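Local coordinates for protein LP04448p (Drosophila melanogaster, PDB 4QMH) that probably binds tubulin through an array of TOG domains, of which this is the fourth, and drives microtubule polymerization, at residues Glu154-Leu159 with Tyr184-Asp189. Sequence-based numbering, arbitrary orientation.
Sequences ELWAWL and YAHICD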
# COMPACT_ATOMS: atom_id res chain seq x y z
N GLU A 154 -4.94 3.86 -9.67
CA GLU A 154 -4.90 4.34 -8.28
C GLU A 154 -3.48 4.46 -7.78
O GLU A 154 -3.14 5.41 -7.08
CB GLU A 154 -5.67 3.41 -7.34
CG GLU A 154 -7.14 3.29 -7.62
CD GLU A 154 -7.94 4.55 -7.32
OE1 GLU A 154 -7.46 5.41 -6.56
OE2 GLU A 154 -9.05 4.66 -7.85
N LEU A 155 -2.65 3.47 -8.12
CA LEU A 155 -1.31 3.40 -7.53
C LEU A 155 -0.37 4.47 -8.10
O LEU A 155 0.38 5.10 -7.35
CB LEU A 155 -0.73 1.99 -7.68
CG LEU A 155 0.53 1.69 -6.88
CD1 LEU A 155 0.45 2.25 -5.45
CD2 LEU A 155 0.78 0.19 -6.88
N TRP A 156 -0.42 4.71 -9.40
CA TRP A 156 0.34 5.82 -9.95
C TRP A 156 -0.14 7.18 -9.41
O TRP A 156 0.67 8.08 -9.21
CB TRP A 156 0.32 5.82 -11.49
CG TRP A 156 1.23 4.78 -12.09
CD1 TRP A 156 0.87 3.76 -12.94
CD2 TRP A 156 2.65 4.64 -11.89
NE1 TRP A 156 1.97 3.02 -13.28
CE2 TRP A 156 3.07 3.52 -12.65
CE3 TRP A 156 3.60 5.34 -11.15
CZ2 TRP A 156 4.40 3.10 -12.69
CZ3 TRP A 156 4.92 4.92 -11.18
CH2 TRP A 156 5.31 3.81 -11.95
N ALA A 157 -1.44 7.33 -9.17
CA ALA A 157 -1.94 8.59 -8.63
C ALA A 157 -1.37 8.78 -7.24
O ALA A 157 -0.98 9.88 -6.86
CB ALA A 157 -3.46 8.58 -8.56
N TRP A 158 -1.34 7.70 -6.47
CA TRP A 158 -0.86 7.76 -5.10
C TRP A 158 0.62 8.07 -5.07
O TRP A 158 1.07 8.91 -4.30
CB TRP A 158 -1.16 6.45 -4.37
CG TRP A 158 -0.72 6.41 -2.93
CD1 TRP A 158 -1.39 6.93 -1.85
CD2 TRP A 158 0.46 5.79 -2.41
NE1 TRP A 158 -0.68 6.67 -0.69
CE2 TRP A 158 0.46 5.97 -1.01
CE3 TRP A 158 1.52 5.09 -3.01
CZ2 TRP A 158 1.48 5.49 -0.19
CZ3 TRP A 158 2.54 4.62 -2.19
CH2 TRP A 158 2.51 4.82 -0.80
N LEU A 159 1.40 7.41 -5.92
CA LEU A 159 2.82 7.70 -5.99
C LEU A 159 3.07 9.14 -6.42
O LEU A 159 3.94 9.82 -5.88
CB LEU A 159 3.54 6.73 -6.93
CG LEU A 159 3.61 5.28 -6.45
CD1 LEU A 159 4.00 4.34 -7.60
CD2 LEU A 159 4.60 5.14 -5.30
N TYR A 184 8.11 3.20 -17.21
CA TYR A 184 8.43 3.37 -18.63
C TYR A 184 7.42 2.66 -19.55
O TYR A 184 7.16 3.10 -20.67
CB TYR A 184 9.86 2.91 -18.93
CG TYR A 184 10.92 3.84 -18.35
CD1 TYR A 184 10.56 5.04 -17.75
CD2 TYR A 184 12.27 3.52 -18.43
CE1 TYR A 184 11.52 5.89 -17.22
CE2 TYR A 184 13.24 4.37 -17.91
CZ TYR A 184 12.85 5.56 -17.31
OH TYR A 184 13.80 6.41 -16.79
N ALA A 185 6.85 1.56 -19.07
CA ALA A 185 5.79 0.90 -19.83
C ALA A 185 4.48 1.67 -19.73
O ALA A 185 3.78 1.86 -20.73
CB ALA A 185 5.61 -0.51 -19.35
N HIS A 186 4.13 2.10 -18.52
CA HIS A 186 2.81 2.66 -18.27
C HIS A 186 2.62 4.09 -18.78
O HIS A 186 1.50 4.52 -19.00
CB HIS A 186 2.42 2.52 -16.79
CG HIS A 186 2.37 1.10 -16.33
ND1 HIS A 186 2.30 0.75 -15.00
CD2 HIS A 186 2.41 -0.06 -17.02
CE1 HIS A 186 2.28 -0.57 -14.89
NE2 HIS A 186 2.36 -1.08 -16.11
N ILE A 187 3.73 4.82 -18.96
CA ILE A 187 3.70 6.09 -19.65
C ILE A 187 3.06 5.92 -21.02
O ILE A 187 2.48 6.85 -21.56
CB ILE A 187 5.12 6.64 -19.83
CG1 ILE A 187 5.58 7.34 -18.55
CG2 ILE A 187 5.20 7.60 -21.01
CD1 ILE A 187 7.04 7.67 -18.57
N CYS A 188 3.16 4.70 -21.55
CA CYS A 188 2.64 4.38 -22.87
C CYS A 188 1.48 3.38 -22.82
O CYS A 188 1.13 2.79 -23.84
CB CYS A 188 3.74 3.79 -23.75
SG CYS A 188 5.08 4.94 -24.07
N ASP A 189 0.90 3.19 -21.64
CA ASP A 189 -0.14 2.19 -21.45
C ASP A 189 -1.29 2.42 -22.43
O ASP A 189 -1.52 3.53 -22.88
CB ASP A 189 -0.66 2.23 -20.01
CG ASP A 189 -1.39 0.97 -19.62
OD1 ASP A 189 -2.63 0.92 -19.74
OD2 ASP A 189 -0.72 0.01 -19.17
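In the all-helical HEAT-repeat array of this TOG domain, Trp156 on helix 149-162 meets His186 on helix 173-186. These two side chains make nearly all of the contact. Trp156 NE1 donates a hydrogen bond to His186 ND1 at 2.9 Å. The bond is nearly straight, with an N-H...N angle of 169°. Each nitrogen lies close to the plane of the other ring, so the bond runs edge to edge through the ring nitrogens. The planes are steeply crossed, at 83°, and neither ring lies over the face of the other. In Trp156, CG is anti to the carbonyl carbon (chi1 -76°), which carries the indole out toward His186. ND1 accepts this bond, so His186 is probably neutral, with its proton on NE2. Both residues are buried, and the bond satisfies the indole N-H. A phenylalanine here has no N-H to give, and would probably leave His186 ND1 without its donor and the imidazole freer to turn. A type I beta turn runs from His186 to Asp189, whose carboxylate forms a salt bridge with Lys152 of helix 149-162. Around the indole, Leu144 of helix 139-145 and Asn197 and Ala201 of helix 192-209 pack against Trp156.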